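SeviL (Septifer virgatus, PDB 6LF2) is an R-type lectin with a trefoil fold from a mussel that binds the saccharides of GM1b and asialo-GM1. Local coordinates at residues Q79-E87 with R97-L107. Residues are numbered along the deposited sequence; the frame is centred on the assembly and turned at random.
Sequences QDTTLWSLE and RLLNKVHKAYL
Trp84 and Asn100 meet on the buried face of a beta hairpin in this R-type lectin's beta-trefoil, a worked example of a buried aromatic covered by a polar side chain from the neighbouring strand. The CB of Asn100 lies over one face of the indole, 4.1 Å from the centroid of the six-membered ring of Trp84, as a CH-pi contact. With CG anti to the backbone N (chi1 -174°), Asn100 points toward the 3-10 turn, where ND2 donates to Thr81 O (3.1 Å) from above the carbonyl plane; its OD1 accepts from His103 N in an Asx motif. The amide and indole planes are 70° apart. Trp84 NE1 hydrogen-bonds to Leu65 O, tying the hairpin to strand 63-67, and Leu107 CB packs 4.1 Å from Trp84 CZ3.

Between the strands, Ser85 pairs with Leu99, and Glu87 with Arg97, through reciprocal backbone bonds. Their face is polar but well packed, the Tyr106 ring lying between Leu99 CD1 and Arg97 CD. The loose side is the turn, where exposed Val102 touches Asp80 and a water donates to Asp80 O and Leu83 O. Back on the packed face, the extended Glu87 reaches the edge of Tyr106, whose OH donates to the syn side of Glu87 OE1 at 2.8 Å.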
loop_
_atom_site.group_PDB
_atom_site.type_symbol
_atom_site.label_atom_id
_atom_site.label_comp_id
_atom_site.label_asym_id
_atom_site.label_seq_id
_atom_site.Cartn_x
_atom_site.Cartn_y
_atom_site.Cartn_z
ATOM N N GLN B 79 -19.048 17.898 6.241
ATOM C CA GLN B 79 -20.435 17.990 5.805
ATOM C C GLN B 79 -20.947 16.597 5.478
ATOM O O GLN B 79 -20.189 15.625 5.439
ATOM C CB GLN B 79 -20.577 18.897 4.576
ATOM C CG GLN B 79 -20.058 20.328 4.732
ATOM C CD GLN B 79 -20.950 21.222 5.606
ATOM O OE1 GLN B 79 -22.032 20.818 6.049
ATOM N NE2 GLN B 79 -20.492 22.448 5.852
ATOM N N ASP B 80 -22.249 16.505 5.198
ATOM C CA ASP B 80 -22.795 15.198 4.858
ATOM C C ASP B 80 -22.111 14.624 3.621
ATOM O O ASP B 80 -21.950 13.404 3.515
ATOM C CB ASP B 80 -24.318 15.278 4.689
ATOM C CG ASP B 80 -24.763 16.281 3.632
ATOM O OD1 ASP B 80 -23.918 16.942 2.986
ATOM O OD2 ASP B 80 -25.998 16.406 3.453
ATOM N N THR B 81 -21.641 15.485 2.716
ATOM C CA THR B 81 -20.961 15.063 1.498
ATOM C C THR B 81 -19.521 14.619 1.721
ATOM O O THR B 81 -18.840 14.263 0.748
ATOM C CB THR B 81 -20.967 16.199 0.484
ATOM O OG1 THR B 81 -20.587 17.409 1.151
ATOM C CG2 THR B 81 -22.356 16.360 -0.128
ATOM N N THR B 82 -19.036 14.654 2.960
ATOM C CA THR B 82 -17.736 14.090 3.296
ATOM C C THR B 82 -17.861 12.693 3.897
ATOM O O THR B 82 -16.856 12.121 4.339
ATOM C CB THR B 82 -16.978 15.007 4.267
ATOM O OG1 THR B 82 -17.654 15.070 5.528
ATOM C CG2 THR B 82 -16.805 16.399 3.692
ATOM N N LEU B 83 -19.062 12.122 3.910
ATOM C CA LEU B 83 -19.268 10.777 4.429
ATOM C C LEU B 83 -19.100 9.755 3.313
ATOM O O LEU B 83 -19.653 9.921 2.222
ATOM C CB LEU B 83 -20.652 10.624 5.065
ATOM C CG LEU B 83 -20.943 11.526 6.258
ATOM C CD1 LEU B 83 -22.381 11.330 6.712
ATOM C CD2 LEU B 83 -19.998 11.222 7.388
ATOM N N TRP B 84 -18.340 8.695 3.607
ATOM C CA TRP B 84 -18.076 7.604 2.678
ATOM C C TRP B 84 -18.314 6.302 3.415
ATOM O O TRP B 84 -17.978 6.187 4.595
ATOM C CB TRP B 84 -16.626 7.634 2.161
ATOM C CG TRP B 84 -16.221 8.914 1.546
ATOM C CD1 TRP B 84 -15.801 10.041 2.196
ATOM C CD2 TRP B 84 -16.203 9.226 0.155
ATOM N NE1 TRP B 84 -15.526 11.029 1.293
ATOM C CE2 TRP B 84 -15.760 10.558 0.030
ATOM C CE3 TRP B 84 -16.521 8.508 -1.005
ATOM C CZ2 TRP B 84 -15.625 11.186 -1.202
ATOM C CZ3 TRP B 84 -16.376 9.129 -2.222
ATOM C CH2 TRP B 84 -15.934 10.457 -2.315
ATOM N N SER B 85 -18.888 5.321 2.727
ATOM C CA SER B 85 -18.955 3.977 3.269
ATOM C C SER B 85 -17.969 3.081 2.534
ATOM O O SER B 85 -17.593 3.346 1.387
ATOM C CB SER B 85 -20.371 3.393 3.173
ATOM O OG SER B 85 -20.841 3.416 1.840
ATOM N N LEU B 86 -17.526 2.043 3.232
ATOM C CA LEU B 86 -16.639 1.049 2.647
ATOM C C LEU B 86 -17.480 -0.115 2.135
ATOM O O LEU B 86 -18.208 -0.755 2.901
ATOM C CB LEU B 86 -15.598 0.583 3.663
ATOM C CG LEU B 86 -14.317 1.420 3.750
ATOM C CD1 LEU B 86 -14.589 2.868 4.150
ATOM C CD2 LEU B 86 -13.351 0.777 4.729
ATOM N N GLU B 87 -17.386 -0.377 0.837
ATOM C CA GLU B 87 -18.124 -1.461 0.197
ATOM C C GLU B 87 -17.120 -2.530 -0.213
ATOM O O GLU B 87 -16.328 -2.319 -1.135
ATOM C CB GLU B 87 -18.906 -0.951 -1.006
ATOM C CG GLU B 87 -19.732 -2.023 -1.712
ATOM C CD GLU B 87 -20.444 -1.493 -2.951
ATOM O OE1 GLU B 87 -21.409 -0.701 -2.806
ATOM O OE2 GLU B 87 -20.025 -1.857 -4.075
ATOM N N ARG B 97 -14.583 -0.570 -2.378
ATOM C CA ARG B 97 -15.031 0.648 -3.033
ATOM C C ARG B 97 -15.402 1.660 -1.954
ATOM O O ARG B 97 -15.792 1.292 -0.842
ATOM C CB ARG B 97 -16.220 0.383 -3.961
ATOM C CG ARG B 97 -15.844 -0.363 -5.224
ATOM C CD ARG B 97 -17.003 -0.424 -6.217
ATOM N NE ARG B 97 -16.585 -0.957 -7.509
ATOM C CZ ARG B 97 -16.475 -2.256 -7.778
ATOM N NH1 ARG B 97 -16.744 -3.156 -6.841
ATOM N NH2 ARG B 97 -16.090 -2.654 -8.981
ATOM N N LEU B 98 -15.207 2.929 -2.264
ATOM C CA LEU B 98 -15.521 4.022 -1.349
ATOM C C LEU B 98 -16.717 4.761 -1.931
ATOM O O LEU B 98 -16.593 5.424 -2.965
ATOM C CB LEU B 98 -14.319 4.953 -1.177
ATOM C CG LEU B 98 -13.113 4.275 -0.522
ATOM C CD1 LEU B 98 -11.871 5.147 -0.607
ATOM C CD2 LEU B 98 -13.457 4.015 0.905
ATOM N N LEU B 99 -17.866 4.636 -1.268
ATOM C CA LEU B 99 -19.149 5.083 -1.800
ATOM C C LEU B 99 -19.592 6.355 -1.081
ATOM O O LEU B 99 -19.804 6.343 0.136
ATOM C CB LEU B 99 -20.194 3.979 -1.647
ATOM C CG LEU B 99 -21.622 4.302 -2.087
ATOM C CD1 LEU B 99 -21.643 4.606 -3.580
ATOM C CD2 LEU B 99 -22.535 3.130 -1.747
ATOM N N ASN B 100 -19.723 7.440 -1.832
ATOM C CA ASN B 100 -20.175 8.702 -1.257
ATOM C C ASN B 100 -21.637 8.601 -0.819
ATOM O O ASN B 100 -22.502 8.204 -1.608
ATOM C CB ASN B 100 -19.995 9.815 -2.279
ATOM C CG ASN B 100 -20.302 11.178 -1.704
ATOM O OD1 ASN B 100 -21.346 11.755 -1.997
ATOM N ND2 ASN B 100 -19.395 11.701 -0.879
ATOM N N LYS B 101 -21.919 8.978 0.437
ATOM C CA LYS B 101 -23.257 8.774 0.991
ATOM C C LYS B 101 -24.304 9.603 0.260
ATOM O O LYS B 101 -25.358 9.084 -0.127
ATOM C CB LYS B 101 -23.287 9.112 2.484
ATOM C CG LYS B 101 -24.697 9.005 3.111
ATOM C CD LYS B 101 -24.679 9.337 4.594
ATOM C CE LYS B 101 -25.978 8.946 5.289
ATOM N NZ LYS B 101 -27.171 9.645 4.721
ATOM N N VAL B 102 -24.040 10.899 0.083
ATOM C CA VAL B 102 -25.057 11.799 -0.453
ATOM C C VAL B 102 -25.353 11.462 -1.907
ATOM O O VAL B 102 -26.516 11.398 -2.325
ATOM C CB VAL B 102 -24.609 13.264 -0.286
ATOM C CG1 VAL B 102 -25.474 14.202 -1.130
ATOM C CG2 VAL B 102 -24.672 13.665 1.187
ATOM N N HIS B 103 -24.315 11.201 -2.691
ATOM C CA HIS B 103 -24.465 11.083 -4.130
ATOM C C HIS B 103 -24.398 9.655 -4.642
ATOM O O HIS B 103 -24.610 9.444 -5.839
ATOM C CB HIS B 103 -23.403 11.929 -4.837
ATOM C CG HIS B 103 -23.547 13.392 -4.565
ATOM N ND1 HIS B 103 -24.533 14.159 -5.148
ATOM C CD2 HIS B 103 -22.854 14.225 -3.750
ATOM C CE1 HIS B 103 -24.435 15.402 -4.710
ATOM N NE2 HIS B 103 -23.423 15.470 -3.865
ATOM N N LYS B 104 -24.117 8.684 -3.778
ATOM C CA LYS B 104 -24.020 7.279 -4.178
ATOM C C LYS B 104 -23.105 7.118 -5.398
ATOM O O LYS B 104 -23.417 6.419 -6.366
ATOM C CB LYS B 104 -25.412 6.692 -4.428
ATOM C CG LYS B 104 -26.325 6.714 -3.188
ATOM C CD LYS B 104 -25.721 5.910 -2.035
ATOM C CE LYS B 104 -26.699 5.751 -0.864
ATOM N NZ LYS B 104 -26.998 7.032 -0.159
ATOM N N ALA B 105 -21.951 7.780 -5.338
ATOM C CA ALA B 105 -20.932 7.701 -6.374
ATOM C C ALA B 105 -19.638 7.168 -5.765
ATOM O O ALA B 105 -19.276 7.534 -4.642
ATOM C CB ALA B 105 -20.691 9.071 -7.024
ATOM N N TYR B 106 -18.954 6.295 -6.511
ATOM C CA TYR B 106 -17.747 5.623 -6.032
ATOM C C TYR B 106 -16.496 6.425 -6.381
ATOM O O TYR B 106 -16.333 6.868 -7.521
ATOM C CB TYR B 106 -17.629 4.227 -6.655
ATOM C CG TYR B 106 -18.724 3.255 -6.293
ATOM C CD1 TYR B 106 -18.746 2.634 -5.051
ATOM C CD2 TYR B 106 -19.722 2.940 -7.210
ATOM C CE1 TYR B 106 -19.745 1.739 -4.720
ATOM C CE2 TYR B 106 -20.719 2.043 -6.889
ATOM C CZ TYR B 106 -20.722 1.442 -5.646
ATOM O OH TYR B 106 -21.716 0.548 -5.315
ATOM N N LEU B 107 -15.590 6.565 -5.409
ATOM C CA LEU B 107 -14.302 7.200 -5.671
ATOM C C LEU B 107 -13.534 6.443 -6.748
ATOM O O LEU B 107 -13.375 5.225 -6.671
ATOM C CB LEU B 107 -13.475 7.261 -4.385
ATOM C CG LEU B 107 -12.194 8.094 -4.492
ATOM C CD1 LEU B 107 -12.532 9.570 -4.761
ATOM C CD2 LEU B 107 -11.371 7.953 -3.232
HETATM O O HOH W 1 -21.524 11.783 1.352
HETATM O O HOH W 2 -17.680 -3.059 -4.208
#